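Local coordinates for protein importin subunit beta-1 (Saccharomyces cerevisiae, PDB 5OWU) that carries proteins into the nucleus together with importin alpha, the adaptor that recognises the classical nuclear localization signal of the cargo, at residues 623-634 and 662-673; 710-721 and 760-771. All coordinates share one frame; numbering follows the deposited sequence.

Contacts 1 and 2 lie in series along the HEAT-repeat superhelix, their centres about 20 Å apart and both on the same side of the chain's centre, from which they lie about 32 and 36 Å away. Each joins the C-terminal ends of two helices and the turns that follow, and each sets a glycine with positive phi, Gly630 or Gly714, against a backbone carbonyl of the partner. They differ beyond this point: 623-634 and 662-673 end in a charged cluster, 710-721 and 760-771 in aliphatic packing. The two may also be bonded directly: in one of two modelled positions of Asn712, ND2 lies 3.2 Å from Asn668 OD1, a hydrogen bond that stays uncertain.

Contact 1: residues 623-634 and 662-673; sequences SALAASLGKGFE and FIADISNSLEED
Neighbouring HEAT repeats meet here through helices 615-629 and 655-669, which run almost parallel (6°) with their local axes 8.5 Å apart, and through the turns that leave them. Ala626 CB is the small centre of the apolar part: it sits over the middle of one face of the Phe633 ring and 3.9 Å from Ile666 CG2, which covers a face of the Phe662 ring toward its rim. The two phenylalanines come from opposite directions, Phe633 CE2 reaching the edge of the Phe662 ring 3.7 Å from CZ, with the planes inclined at 56°. The Phe662 ring reaches helix 615-629 because CG stands opposite the backbone N (chi1 176°).

At the helix ends Gly630, in positive phi, brings its CA within 3.3 Å of Ser669 O, a CA-H...O contact. Farther out, the extended chain of Lys631 passes across Asp673 to a salt bridge, NZ to Glu672 OE1 at 2.9 Å, met on the syn side of a poorly ordered carboxylate. Glu634 OE2 lies 2.5 Å from Asp673 OD2, and Arg676 is a long, weak ion partner of both acids.

Asp665 turns its carboxylate beside Ser623 and Ala627, and OD2 forms a salt bridge with Arg585 of helix 563-586. That helix borders 615-629, while helix 698-713 packs on Ile663, Ala664 and Ser667.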
loop_
_atom_site.group_PDB
_atom_site.type_symbol
_atom_site.label_atom_id
_atom_site.label_comp_id
_atom_site.label_asym_id
_atom_site.label_seq_id
_atom_site.Cartn_x
_atom_site.Cartn_y
_atom_site.Cartn_z
ATOM N N SER A 623 -1.887 -23.750 15.806
ATOM C CA SER A 623 -2.839 -24.013 14.735
ATOM C C SER A 623 -2.281 -25.022 13.743
ATOM O O SER A 623 -2.991 -25.944 13.329
ATOM C CB SER A 623 -3.204 -22.711 14.028
ATOM O OG SER A 623 -3.806 -21.807 14.934
ATOM N N ALA A 624 -1.010 -24.868 13.348
ATOM C CA ALA A 624 -0.415 -25.843 12.436
ATOM C C ALA A 624 -0.412 -27.238 13.050
ATOM O O ALA A 624 -0.739 -28.225 12.378
ATOM C CB ALA A 624 1.008 -25.422 12.067
ATOM N N LEU A 625 -0.034 -27.343 14.325
ATOM C CA LEU A 625 -0.042 -28.644 14.987
ATOM C C LEU A 625 -1.447 -29.247 15.020
ATOM O O LEU A 625 -1.621 -30.439 14.750
ATOM C CB LEU A 625 0.527 -28.520 16.401
ATOM C CG LEU A 625 0.752 -29.835 17.150
ATOM C CD1 LEU A 625 1.692 -30.725 16.389
ATOM C CD2 LEU A 625 1.293 -29.592 18.547
ATOM N N ALA A 626 -2.460 -28.444 15.343
ATOM C CA ALA A 626 -3.839 -28.936 15.314
ATOM C C ALA A 626 -4.215 -29.443 13.927
ATOM O O ALA A 626 -4.754 -30.548 13.779
ATOM C CB ALA A 626 -4.798 -27.828 15.752
ATOM N N ALA A 627 -3.932 -28.645 12.895
ATOM C CA ALA A 627 -4.225 -29.068 11.530
ATOM C C ALA A 627 -3.556 -30.399 11.211
ATOM O O ALA A 627 -4.155 -31.259 10.555
ATOM C CB ALA A 627 -3.777 -27.993 10.537
ATOM N N SER A 628 -2.327 -30.598 11.684
ATOM C CA SER A 628 -1.597 -31.817 11.345
ATOM C C SER A 628 -2.071 -33.024 12.152
ATOM O O SER A 628 -2.116 -34.140 11.626
ATOM C CB SER A 628 -0.100 -31.592 11.551
ATOM O OG SER A 628 0.387 -30.681 10.577
ATOM N N LEU A 629 -2.424 -32.833 13.423
ATOM C CA LEU A 629 -2.827 -33.951 14.268
ATOM C C LEU A 629 -4.280 -34.350 14.072
ATOM O O LEU A 629 -4.640 -35.490 14.384
ATOM C CB LEU A 629 -2.609 -33.618 15.745
ATOM C CG LEU A 629 -1.169 -33.449 16.225
ATOM C CD1 LEU A 629 -1.167 -33.196 17.720
ATOM C CD2 LEU A 629 -0.327 -34.666 15.892
ATOM N N GLY A 630 -5.121 -33.448 13.584
ATOM C CA GLY A 630 -6.531 -33.778 13.466
ATOM C C GLY A 630 -7.112 -34.104 14.824
ATOM O O GLY A 630 -6.905 -33.380 15.805
ATOM N N LYS A 631 -7.844 -35.220 14.896
ATOM C CA LYS A 631 -8.457 -35.631 16.155
ATOM C C LYS A 631 -7.426 -35.843 17.251
ATOM O O LYS A 631 -7.767 -35.744 18.436
ATOM C CB LYS A 631 -9.271 -36.909 15.952
ATOM C CG LYS A 631 -10.585 -36.692 15.211
ATOM C CD LYS A 631 -11.140 -38.004 14.678
ATOM C CE LYS A 631 -12.443 -37.797 13.923
ATOM N NZ LYS A 631 -12.887 -39.045 13.238
ATOM N N GLY A 632 -6.175 -36.123 16.884
ATOM C CA GLY A 632 -5.114 -36.257 17.865
ATOM C C GLY A 632 -4.847 -35.002 18.662
ATOM O O GLY A 632 -4.131 -35.072 19.668
ATOM N N PHE A 633 -5.399 -33.859 18.247
ATOM C CA PHE A 633 -5.215 -32.622 18.994
ATOM C C PHE A 633 -6.190 -32.490 20.157
ATOM O O PHE A 633 -5.982 -31.643 21.034
ATOM C CB PHE A 633 -5.371 -31.418 18.063
ATOM C CG PHE A 633 -4.936 -30.122 18.681
ATOM C CD1 PHE A 633 -3.604 -29.749 18.673
ATOM C CD2 PHE A 633 -5.854 -29.281 19.274
ATOM C CE1 PHE A 633 -3.205 -28.563 19.243
ATOM C CE2 PHE A 633 -5.460 -28.094 19.849
ATOM C CZ PHE A 633 -4.134 -27.733 19.835
ATOM N N GLU A 634 -7.241 -33.307 20.193
ATOM C CA GLU A 634 -8.290 -33.100 21.185
ATOM C C GLU A 634 -7.745 -33.129 22.608
ATOM O O GLU A 634 -8.235 -32.389 23.466
ATOM C CB GLU A 634 -9.392 -34.141 20.994
ATOM C CG GLU A 634 -10.280 -33.821 19.811
ATOM C CD GLU A 634 -11.138 -34.988 19.378
ATOM O OE1 GLU A 634 -11.414 -35.873 20.212
ATOM O OE2 GLU A 634 -11.533 -35.015 18.194
ATOM N N PHE A 662 -7.097 -20.394 14.169
ATOM C CA PHE A 662 -7.172 -21.687 14.838
ATOM C C PHE A 662 -8.536 -22.325 14.621
ATOM O O PHE A 662 -8.636 -23.514 14.285
ATOM C CB PHE A 662 -6.901 -21.534 16.333
ATOM C CG PHE A 662 -7.049 -22.815 17.106
ATOM C CD1 PHE A 662 -6.005 -23.717 17.181
ATOM C CD2 PHE A 662 -8.235 -23.120 17.746
ATOM C CE1 PHE A 662 -6.136 -24.900 17.889
ATOM C CE2 PHE A 662 -8.376 -24.303 18.453
ATOM C CZ PHE A 662 -7.324 -25.194 18.524
ATOM N N ILE A 663 -9.606 -21.550 14.817
ATOM C CA ILE A 663 -10.940 -22.095 14.565
ATOM C C ILE A 663 -11.036 -22.603 13.128
ATOM O O ILE A 663 -11.550 -23.700 12.873
ATOM C CB ILE A 663 -12.024 -21.045 14.876
ATOM C CG1 ILE A 663 -11.936 -20.610 16.336
ATOM C CG2 ILE A 663 -13.420 -21.619 14.591
ATOM C CD1 ILE A 663 -12.841 -19.443 16.691
ATOM N N ALA A 664 -10.525 -21.822 12.171
ATOM C CA ALA A 664 -10.536 -22.253 10.776
ATOM C C ALA A 664 -9.827 -23.589 10.609
ATOM O O ALA A 664 -10.322 -24.479 9.909
ATOM C CB ALA A 664 -9.879 -21.195 9.886
ATOM N N ASP A 665 -8.670 -23.754 11.252
ATOM C CA ASP A 665 -7.929 -25.004 11.111
ATOM C C ASP A 665 -8.693 -26.181 11.709
ATOM O O ASP A 665 -8.841 -27.222 11.058
ATOM C CB ASP A 665 -6.549 -24.879 11.755
ATOM C CG ASP A 665 -5.525 -24.313 10.804
ATOM O OD1 ASP A 665 -5.506 -24.762 9.638
ATOM O OD2 ASP A 665 -4.756 -23.412 11.209
ATOM N N ILE A 666 -9.192 -26.047 12.941
ATOM C CA ILE A 666 -9.805 -27.216 13.570
ATOM C C ILE A 666 -11.130 -27.560 12.902
ATOM O O ILE A 666 -11.539 -28.728 12.890
ATOM C CB ILE A 666 -9.981 -27.034 15.092
ATOM C CG1 ILE A 666 -10.896 -25.856 15.421
ATOM C CG2 ILE A 666 -8.625 -26.870 15.778
ATOM C CD1 ILE A 666 -11.455 -25.918 16.821
ATOM N N SER A 667 -11.827 -26.574 12.334
ATOM C CA SER A 667 -13.045 -26.901 11.599
ATOM C C SER A 667 -12.754 -27.874 10.463
ATOM O O SER A 667 -13.594 -28.721 10.143
ATOM C CB SER A 667 -13.701 -25.630 11.064
ATOM O OG SER A 667 -13.091 -25.206 9.859
ATOM N N ASN A 668 -11.577 -27.776 9.849
ATOM C CA ASN A 668 -11.189 -28.685 8.777
ATOM C C ASN A 668 -10.545 -29.964 9.305
ATOM O O ASN A 668 -10.810 -31.051 8.780
ATOM C CB ASN A 668 -10.228 -27.978 7.816
ATOM C CG ASN A 668 -10.831 -26.720 7.197
ATOM O OD1 ASN A 668 -11.921 -26.757 6.621
ATOM N ND2 ASN A 668 -10.125 -25.600 7.321
ATOM N N SER A 669 -9.716 -29.863 10.346
ATOM C CA SER A 669 -8.938 -31.005 10.816
ATOM C C SER A 669 -9.714 -31.936 11.748
ATOM O O SER A 669 -9.336 -33.105 11.884
ATOM C CB SER A 669 -7.679 -30.516 11.540
ATOM O OG SER A 669 -8.013 -29.889 12.768
ATOM N N LEU A 670 -10.769 -31.458 12.407
ATOM C CA LEU A 670 -11.509 -32.304 13.338
ATOM C C LEU A 670 -12.627 -33.095 12.671
ATOM O O LEU A 670 -13.163 -34.023 13.293
ATOM C CB LEU A 670 -12.095 -31.463 14.478
ATOM C CG LEU A 670 -11.099 -30.876 15.481
ATOM C CD1 LEU A 670 -11.839 -30.136 16.558
ATOM C CD2 LEU A 670 -10.218 -31.942 16.112
ATOM N N GLU A 671 -12.980 -32.767 11.430
ATOM C CA GLU A 671 -14.034 -33.472 10.688
ATOM C C GLU A 671 -15.267 -33.566 11.591
ATOM O O GLU A 671 -15.674 -32.548 12.168
ATOM C CB GLU A 671 -13.485 -34.805 10.185
ATOM C CG GLU A 671 -12.210 -34.683 9.369
ATOM C CD GLU A 671 -11.890 -35.943 8.585
ATOM O OE1 GLU A 671 -12.802 -36.492 7.931
ATOM O OE2 GLU A 671 -10.723 -36.384 8.625
ATOM N N GLU A 672 -15.864 -34.749 11.758
ATOM C CA GLU A 672 -17.120 -34.878 12.498
ATOM C C GLU A 672 -17.018 -34.260 13.888
ATOM O O GLU A 672 -17.949 -33.585 14.357
ATOM C CB GLU A 672 -17.513 -36.356 12.613
ATOM C CG GLU A 672 -17.390 -37.164 11.318
ATOM C CD GLU A 672 -16.020 -37.818 11.135
ATOM O OE1 GLU A 672 -15.175 -37.723 12.054
ATOM O OE2 GLU A 672 -15.788 -38.423 10.066
ATOM N N ASP A 673 -15.877 -34.460 14.549
ATOM C CA ASP A 673 -15.705 -33.988 15.912
ATOM C C ASP A 673 -15.801 -32.472 16.050
ATOM O O ASP A 673 -15.903 -31.993 17.181
ATOM C CB ASP A 673 -14.364 -34.473 16.466
ATOM C CG ASP A 673 -14.355 -35.970 16.766
ATOM O OD1 ASP A 673 -15.256 -36.686 16.279
ATOM O OD2 ASP A 673 -13.439 -36.430 17.481
#

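Contact 2: residues 710-721 and 760-771; sequences ASNIGADFIPYL and GIVAGLHDKPEA
Gly714 CA lies 4.0 Å from Gly764 CA, where Gly714, at positive phi, has just left helix 698-713. That helix closes HEAT repeat 16 and helix 741-764 closes HEAT repeat 17, so the contact joins successive repeats at their C-terminal ends. Three CA-H...O contacts stitch this tight part: Gly764 CA to Ala710 O (3.4 Å), Ser711 CA to Gly760 O, and Gly714 CA to Gly764 O (3.4 Å). Beside this backbone seam Ala710 CB fits over the centre of one face of the Phe717 ring and touches Ile761 CG1 at 3.8 Å, while Phe717 crosses Ile761 at about a right angle.

Leu721 and Leu765 reach tip to tip, CD2 to CD1 at 3.7 Å; CG of Leu721 lies opposite its backbone N (chi1 -178°), which carries CD1 on to Ile761 CG2. Toward solvent the packing thins. Ile718 CG1 meets Leu765 CD2 and Ala771 CB, and its CD1 lies 4.0 Å from CG of Lys768, which also touches a crystal neighbour.

Helix 718-732 continues the buried side, with Ile724 touching Phe717 and Ile761. Met682 of helix 675-689 also packs on Phe717, and helix 796-812 receives Val762 on the far side of helix 741-764.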
loop_
_atom_site.group_PDB
_atom_site.type_symbol
_atom_site.label_atom_id
_atom_site.label_comp_id
_atom_site.label_asym_id
_atom_site.label_seq_id
_atom_site.Cartn_x
_atom_site.Cartn_y
_atom_site.Cartn_z
ATOM N N ALA A 710 -19.665 -23.377 8.432
ATOM C CA ALA A 710 -20.766 -23.898 7.634
ATOM C C ALA A 710 -20.302 -25.050 6.752
ATOM O O ALA A 710 -21.050 -26.008 6.523
ATOM C CB ALA A 710 -21.372 -22.788 6.777
ATOM N N SER A 711 -19.071 -24.983 6.244
ATOM C CA SER A 711 -18.659 -26.019 5.313
ATOM C C SER A 711 -18.550 -27.351 6.027
ATOM O O SER A 711 -18.825 -28.406 5.443
ATOM C CB SER A 711 -17.323 -25.672 4.659
ATOM O OG SER A 711 -17.000 -26.674 3.721
ATOM N N ASN A 712 -18.137 -27.330 7.288
ATOM C CA ASN A 712 -17.883 -28.582 7.976
ATOM C C ASN A 712 -19.091 -29.108 8.754
ATOM O O ASN A 712 -19.238 -30.328 8.881
ATOM C CB ASN A 712 -16.665 -28.414 8.879
ATOM C CG ASN A 712 -15.360 -28.295 8.066
ATOM O OD1 ASN A 712 -14.864 -29.285 7.535
ATOM N ND2 ASN A 712 -14.822 -27.079 7.953
ATOM N N ILE A 713 -19.983 -28.238 9.252
ATOM C CA ILE A 713 -21.131 -28.723 10.034
ATOM C C ILE A 713 -22.396 -28.863 9.195
ATOM O O ILE A 713 -23.422 -29.349 9.704
ATOM C CB ILE A 713 -21.406 -27.830 11.272
ATOM C CG1 ILE A 713 -22.001 -26.464 10.887
ATOM C CG2 ILE A 713 -20.124 -27.648 12.084
ATOM C CD1 ILE A 713 -22.484 -25.648 12.110
ATOM N N GLY A 714 -22.356 -28.451 7.934
ATOM C CA GLY A 714 -23.456 -28.718 7.025
ATOM C C GLY A 714 -24.778 -28.188 7.544
ATOM O O GLY A 714 -24.903 -27.023 7.942
ATOM N N ALA A 715 -25.784 -29.068 7.541
ATOM C CA ALA A 715 -27.140 -28.696 7.936
ATOM C C ALA A 715 -27.216 -28.173 9.366
ATOM O O ALA A 715 -28.122 -27.389 9.676
ATOM C CB ALA A 715 -28.073 -29.895 7.768
ATOM N N ASP A 716 -26.282 -28.570 10.245
ATOM C CA ASP A 716 -26.275 -28.025 11.599
ATOM C C ASP A 716 -26.180 -26.501 11.600
ATOM O O ASP A 716 -26.473 -25.862 12.621
ATOM C CB ASP A 716 -25.103 -28.612 12.387
ATOM C CG ASP A 716 -25.347 -30.041 12.851
ATOM O OD1 ASP A 716 -26.382 -30.640 12.497
ATOM O OD2 ASP A 716 -24.482 -30.565 13.579
ATOM N N PHE A 717 -25.761 -25.908 10.480
ATOM C CA PHE A 717 -25.590 -24.466 10.369
ATOM C C PHE A 717 -26.906 -23.725 10.177
ATOM O O PHE A 717 -26.950 -22.508 10.371
ATOM C CB PHE A 717 -24.667 -24.160 9.191
ATOM C CG PHE A 717 -24.085 -22.766 9.207
ATOM C CD1 PHE A 717 -23.054 -22.445 10.076
ATOM C CD2 PHE A 717 -24.550 -21.791 8.334
ATOM C CE1 PHE A 717 -22.502 -21.171 10.081
ATOM C CE2 PHE A 717 -24.003 -20.518 8.336
ATOM C CZ PHE A 717 -22.979 -20.209 9.214
ATOM N N ILE A 718 -27.979 -24.425 9.806
ATOM C CA ILE A 718 -29.197 -23.735 9.374
ATOM C C ILE A 718 -29.730 -22.780 10.436
ATOM O O ILE A 718 -30.166 -21.676 10.079
ATOM C CB ILE A 718 -30.235 -24.755 8.892
ATOM C CG1 ILE A 718 -29.755 -25.369 7.569
ATOM C CG2 ILE A 718 -31.608 -24.105 8.732
ATOM C CD1 ILE A 718 -30.502 -26.622 7.136
ATOM N N PRO A 719 -29.733 -23.106 11.729
ATOM C CA PRO A 719 -30.268 -22.141 12.705
ATOM C C PRO A 719 -29.491 -20.834 12.776
ATOM O O PRO A 719 -30.070 -19.819 13.174
ATOM C CB PRO A 719 -30.204 -22.911 14.032
ATOM C CG PRO A 719 -30.285 -24.342 13.622
ATOM C CD PRO A 719 -29.505 -24.422 12.342
ATOM N N TYR A 720 -28.212 -20.815 12.398
ATOM C CA TYR A 720 -27.428 -19.579 12.391
ATOM C C TYR A 720 -27.526 -18.823 11.069
ATOM O O TYR A 720 -27.186 -17.629 11.014
ATOM C CB TYR A 720 -25.956 -19.891 12.691
ATOM C CG TYR A 720 -25.754 -20.827 13.861
ATOM C CD1 TYR A 720 -25.618 -20.338 15.152
ATOM C CD2 TYR A 720 -25.695 -22.200 13.675
ATOM C CE1 TYR A 720 -25.431 -21.191 16.225
ATOM C CE2 TYR A 720 -25.509 -23.063 14.749
ATOM C CZ TYR A 720 -25.386 -22.551 16.020
ATOM O OH TYR A 720 -25.210 -23.399 17.094
ATOM N N LEU A 721 -28.031 -19.481 10.024
ATOM C CA LEU A 721 -27.902 -18.967 8.667
ATOM C C LEU A 721 -28.447 -17.547 8.543
ATOM O O LEU A 721 -27.745 -16.638 8.084
ATOM C CB LEU A 721 -28.611 -19.916 7.701
ATOM C CG LEU A 721 -28.549 -19.567 6.222
ATOM C CD1 LEU A 721 -27.107 -19.500 5.737
ATOM C CD2 LEU A 721 -29.340 -20.596 5.431
ATOM N N GLY A 760 -18.431 -21.385 1.588
ATOM C CA GLY A 760 -18.594 -22.377 2.634
ATOM C C GLY A 760 -20.052 -22.711 2.893
ATOM O O GLY A 760 -20.400 -23.867 3.140
ATOM N N ILE A 761 -20.924 -21.702 2.834
ATOM C CA ILE A 761 -22.343 -21.919 3.111
ATOM C C ILE A 761 -22.975 -22.756 2.009
ATOM O O ILE A 761 -23.713 -23.710 2.273
ATOM C CB ILE A 761 -23.058 -20.566 3.282
ATOM C CG1 ILE A 761 -22.719 -19.984 4.652
ATOM C CG2 ILE A 761 -24.564 -20.701 3.127
ATOM C CD1 ILE A 761 -23.121 -18.525 4.827
ATOM N N VAL A 762 -22.686 -22.418 0.756
ATOM C CA VAL A 762 -23.257 -23.173 -0.351
ATOM C C VAL A 762 -22.739 -24.608 -0.341
ATOM O O VAL A 762 -23.486 -25.549 -0.632
ATOM C CB VAL A 762 -22.965 -22.450 -1.677
ATOM C CG1 VAL A 762 -23.345 -23.310 -2.875
ATOM C CG2 VAL A 762 -23.733 -21.147 -1.698
ATOM N N ALA A 763 -21.465 -24.806 0.013
ATOM C CA ALA A 763 -20.949 -26.167 0.152
ATOM C C ALA A 763 -21.661 -26.912 1.274
ATOM O O ALA A 763 -22.088 -28.058 1.102
ATOM C CB ALA A 763 -19.442 -26.141 0.407
ATOM N N GLY A 764 -21.799 -26.278 2.438
ATOM C CA GLY A 764 -22.401 -26.954 3.574
ATOM C C GLY A 764 -23.862 -27.294 3.364
ATOM O O GLY A 764 -24.326 -28.346 3.809
ATOM N N LEU A 765 -24.599 -26.429 2.672
ATOM C CA LEU A 765 -26.021 -26.627 2.440
ATOM C C LEU A 765 -26.310 -27.196 1.059
ATOM O O LEU A 765 -27.415 -27.009 0.539
ATOM C CB LEU A 765 -26.765 -25.310 2.638
ATOM C CG LEU A 765 -26.525 -24.636 3.989
ATOM C CD1 LEU A 765 -27.328 -23.344 4.072
ATOM C CD2 LEU A 765 -26.876 -25.575 5.139
ATOM N N HIS A 766 -25.335 -27.899 0.474
ATOM C CA HIS A 766 -25.502 -28.475 -0.855
ATOM C C HIS A 766 -26.775 -29.305 -0.960
ATOM O O HIS A 766 -27.409 -29.342 -2.019
ATOM C CB HIS A 766 -24.271 -29.324 -1.189
ATOM C CG HIS A 766 -24.381 -30.095 -2.467
ATOM N ND1 HIS A 766 -24.840 -31.393 -2.515
ATOM C CD2 HIS A 766 -24.070 -29.758 -3.741
ATOM C CE1 HIS A 766 -24.819 -31.819 -3.766
ATOM N NE2 HIS A 766 -24.353 -30.847 -4.529
ATOM N N ASP A 767 -27.162 -29.976 0.122
ATOM C CA ASP A 767 -28.336 -30.841 0.138
ATOM C C ASP A 767 -29.575 -30.165 0.706
ATOM O O ASP A 767 -30.621 -30.811 0.812
ATOM C CB ASP A 767 -28.050 -32.110 0.954
ATOM C CG ASP A 767 -27.134 -33.078 0.235
ATOM O OD1 ASP A 767 -26.982 -32.962 -1.002
ATOM O OD2 ASP A 767 -26.579 -33.970 0.914
ATOM N N LYS A 768 -29.492 -28.891 1.079
ATOM C CA LYS A 768 -30.591 -28.189 1.735
ATOM C C LYS A 768 -30.961 -26.941 0.941
ATOM O O LYS A 768 -30.901 -25.816 1.454
ATOM C CB LYS A 768 -30.219 -27.843 3.175
ATOM C CG LYS A 768 -29.962 -29.072 4.025
ATOM C CD LYS A 768 -31.262 -29.728 4.457
ATOM C CE LYS A 768 -31.199 -31.250 4.390
ATOM N NZ LYS A 768 -29.917 -31.803 4.892
ATOM N N PRO A 769 -31.367 -27.108 -0.318
ATOM C CA PRO A 769 -31.693 -25.932 -1.142
ATOM C C PRO A 769 -32.801 -25.075 -0.564
ATOM O O PRO A 769 -32.817 -23.865 -0.806
ATOM C CB PRO A 769 -32.101 -26.550 -2.487
ATOM C CG PRO A 769 -32.518 -27.940 -2.158
ATOM C CD PRO A 769 -31.630 -28.369 -1.029
ATOM N N GLU A 770 -33.733 -25.659 0.197
ATOM C CA GLU A 770 -34.799 -24.853 0.780
ATOM C C GLU A 770 -34.255 -23.871 1.806
ATOM O O GLU A 770 -34.843 -22.805 2.020
ATOM C CB GLU A 770 -35.868 -25.752 1.416
ATOM C CG GLU A 770 -35.426 -26.510 2.666
ATOM C CD GLU A 770 -34.548 -27.714 2.361
ATOM O OE1 GLU A 770 -34.199 -27.929 1.176
ATOM O OE2 GLU A 770 -34.212 -28.450 3.315
ATOM N N ALA A 771 -33.138 -24.205 2.449
ATOM C CA ALA A 771 -32.536 -23.282 3.398
ATOM C C ALA A 771 -31.819 -22.142 2.687
ATOM O O ALA A 771 -31.796 -21.012 3.188
ATOM C CB ALA A 771 -31.571 -24.031 4.316
#